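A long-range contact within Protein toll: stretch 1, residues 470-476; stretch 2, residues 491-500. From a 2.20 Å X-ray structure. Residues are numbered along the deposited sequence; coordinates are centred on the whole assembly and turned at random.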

# COMPACT_ATOMS: atom_id res chain seq x y z
N LEU A 470 4.79 20.81 14.14
CA LEU A 470 3.42 21.31 14.13
C LEU A 470 2.72 21.01 12.80
O LEU A 470 1.52 21.23 12.66
CB LEU A 470 3.41 22.80 14.42
CG LEU A 470 3.13 23.21 15.88
CD1 LEU A 470 3.69 22.20 16.86
CD2 LEU A 470 3.70 24.59 16.14
N GLN A 471 3.49 20.50 11.84
CA GLN A 471 2.94 20.18 10.52
C GLN A 471 2.88 18.67 10.26
O GLN A 471 2.46 18.25 9.19
CB GLN A 471 3.76 20.88 9.43
CG GLN A 471 3.78 22.41 9.52
CD GLN A 471 2.46 23.03 9.09
OE1 GLN A 471 1.96 22.76 8.00
NE2 GLN A 471 1.90 23.88 9.94
N LEU A 472 3.28 17.87 11.25
CA LEU A 472 3.36 16.42 11.08
C LEU A 472 2.04 15.80 10.63
O LEU A 472 1.00 16.05 11.24
CB LEU A 472 3.86 15.74 12.36
CG LEU A 472 4.51 14.36 12.23
CD1 LEU A 472 5.78 14.44 11.38
CD2 LEU A 472 4.82 13.77 13.59
N ARG A 473 2.08 15.02 9.56
CA ARG A 473 0.88 14.43 8.97
C ARG A 473 0.79 12.95 9.29
O ARG A 473 -0.30 12.42 9.53
CB ARG A 473 0.87 14.63 7.46
CG ARG A 473 -0.13 13.78 6.70
CD ARG A 473 -1.58 14.17 7.00
NE ARG A 473 -1.87 15.54 6.57
CZ ARG A 473 -2.27 15.87 5.35
NH1 ARG A 473 -2.42 14.93 4.42
NH2 ARG A 473 -2.52 17.14 5.04
N GLU A 474 1.94 12.29 9.30
CA GLU A 474 2.00 10.85 9.49
C GLU A 474 3.16 10.50 10.43
O GLU A 474 4.30 10.91 10.22
CB GLU A 474 2.17 10.15 8.14
CG GLU A 474 2.56 8.69 8.22
CD GLU A 474 1.37 7.76 8.20
OE1 GLU A 474 0.27 8.22 7.82
OE2 GLU A 474 1.53 6.57 8.56
N LEU A 475 2.84 9.75 11.49
CA LEU A 475 3.84 9.30 12.45
C LEU A 475 3.67 7.81 12.71
O LEU A 475 2.85 7.41 13.54
CB LEU A 475 3.72 10.10 13.75
CG LEU A 475 4.61 9.66 14.91
CD1 LEU A 475 6.09 9.74 14.55
CD2 LEU A 475 4.32 10.49 16.16
N ASP A 476 4.45 6.98 12.03
CA ASP A 476 4.30 5.54 12.15
C ASP A 476 5.20 4.96 13.22
O ASP A 476 6.41 4.81 13.01
CB ASP A 476 4.57 4.84 10.81
CG ASP A 476 4.07 3.41 10.79
OD1 ASP A 476 3.91 2.81 11.88
OD2 ASP A 476 3.82 2.89 9.69
N ALA A 491 -0.64 13.79 23.51
CA ALA A 491 -0.85 15.23 23.35
C ALA A 491 -0.07 15.86 22.20
O ALA A 491 0.77 16.74 22.42
CB ALA A 491 -0.57 15.97 24.66
N PHE A 492 -0.35 15.41 20.97
CA PHE A 492 0.32 15.95 19.78
C PHE A 492 -0.34 17.27 19.37
O PHE A 492 -1.56 17.35 19.29
CB PHE A 492 0.24 14.95 18.61
CG PHE A 492 0.89 13.62 18.87
CD1 PHE A 492 2.23 13.41 18.57
CD2 PHE A 492 0.16 12.57 19.41
CE1 PHE A 492 2.83 12.18 18.81
CE2 PHE A 492 0.76 11.34 19.65
CZ PHE A 492 2.10 11.14 19.34
N LEU A 493 0.47 18.28 19.07
CA LEU A 493 -0.05 19.63 18.81
C LEU A 493 -0.22 19.96 17.32
O LEU A 493 -0.66 21.06 16.97
CB LEU A 493 0.84 20.68 19.47
CG LEU A 493 0.51 21.16 20.89
CD1 LEU A 493 0.09 20.01 21.80
CD2 LEU A 493 1.71 21.90 21.47
N SER A 494 0.11 19.02 16.45
CA SER A 494 0.02 19.27 15.01
C SER A 494 -1.41 19.53 14.51
O SER A 494 -2.36 18.83 14.88
CB SER A 494 0.67 18.14 14.21
OG SER A 494 0.40 18.31 12.83
N GLN A 495 -1.54 20.52 13.63
CA GLN A 495 -2.85 20.92 13.11
C GLN A 495 -3.04 20.49 11.66
O GLN A 495 -3.89 21.03 10.96
CB GLN A 495 -3.01 22.44 13.24
CG GLN A 495 -3.44 22.92 14.62
CD GLN A 495 -4.96 23.06 14.73
OE1 GLN A 495 -5.71 22.13 14.45
NE2 GLN A 495 -5.41 24.24 15.14
N ASN A 496 -2.25 19.51 11.23
CA ASN A 496 -2.22 19.06 9.85
C ASN A 496 -2.69 17.60 9.72
O ASN A 496 -2.03 16.78 9.10
CB ASN A 496 -0.80 19.21 9.29
CG ASN A 496 -0.71 18.96 7.79
OD1 ASN A 496 -1.68 19.13 7.05
ND2 ASN A 496 0.47 18.54 7.34
N ARG A 497 -3.83 17.29 10.34
CA ARG A 497 -4.47 15.98 10.23
C ARG A 497 -3.56 14.82 10.60
O ARG A 497 -3.46 13.83 9.87
CB ARG A 497 -5.08 15.78 8.83
CG ARG A 497 -6.12 16.84 8.44
CD ARG A 497 -7.16 16.31 7.46
NE ARG A 497 -6.54 15.63 6.32
CZ ARG A 497 -6.17 16.22 5.19
NH1 ARG A 497 -5.62 15.51 4.22
NH2 ARG A 497 -6.33 17.53 5.03
N LEU A 498 -2.91 14.93 11.75
CA LEU A 498 -1.92 13.96 12.17
C LEU A 498 -2.53 12.59 12.46
O LEU A 498 -3.49 12.46 13.23
CB LEU A 498 -1.14 14.46 13.40
CG LEU A 498 -0.06 13.49 13.91
CD1 LEU A 498 0.96 13.13 12.81
CD2 LEU A 498 0.65 14.07 15.14
N HIS A 499 -1.95 11.58 11.82
CA HIS A 499 -2.27 10.20 12.08
C HIS A 499 -1.05 9.47 12.64
O HIS A 499 0.02 9.42 12.02
CB HIS A 499 -2.75 9.51 10.80
CG HIS A 499 -4.15 9.87 10.41
ND1 HIS A 499 -4.47 11.06 9.79
CD2 HIS A 499 -5.31 9.19 10.54
CE1 HIS A 499 -5.78 11.09 9.56
NE2 HIS A 499 -6.31 9.97 10.01
N VAL A 500 -1.23 8.90 13.82
CA VAL A 500 -0.18 8.19 14.52
C VAL A 500 -0.57 6.72 14.60
O VAL A 500 -1.69 6.40 14.98
CB VAL A 500 -0.00 8.75 15.93
CG1 VAL A 500 1.12 8.01 16.67
CG2 VAL A 500 0.27 10.25 15.87

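The strongest polar contacts between the two stretches converge on Asn496. Its side-chain amide donates from ND2 to Gln471 O at 2.7 Å in a nearly linear hydrogen bond, while its two oxygens receive the guanidinium of Arg473: NE lies 2.8 Å from the backbone Asn496 O, and NH2 lies 3.0 Å from Asn496 OD1. CA-to-CB of Asn496 points toward the first stretch, and its amide, which carries both a donor and an acceptor, uses ND2 and OD1 there. The Arg473 side chain starts out away from the second stretch, but its end folds back to reach these oxygens. Arg497 lies over one face of the same guanidinium, with Arg473 NH1 and Arg497 NH1 only 3.3 Å apart; both are donors, so this is a close approach of like charges and not a hydrogen bond.

Ser494 holds the segment before the strands, its OG donating to Leu472 O at 2.8 Å. Within its own stretch, the same OG accepts a weak hydrogen bond from Asn496 N at 3.3 Å. Nearby, Gln495 N donates to Leu470 O over 3.3 Å, a longer backbone link.

Farther along, the backbones run parallel, with Glu474 paired to His499 and Leu475 to Val500. His499 bonds through both its backbone N and its backbone O: its N donates to Arg473 O at 2.9 Å, and its O accepts from Leu475 N at 2.9 Å. The side chains of Glu474 and His499 share one face of the sheet, those of Leu475 and Val500 the other.

On that second face, Leu475 CB lies 4.1 Å from Val500 CG2, and Leu475 CD2 meets the Phe492 ring obliquely, 3.5 Å from CE1. Leu498 CD1 extends this buried apolar cluster, 3.8 Å from Leu472 CG. At the exposed end, Leu470 CD1 rests on Leu493 CB, 4.2 Å away.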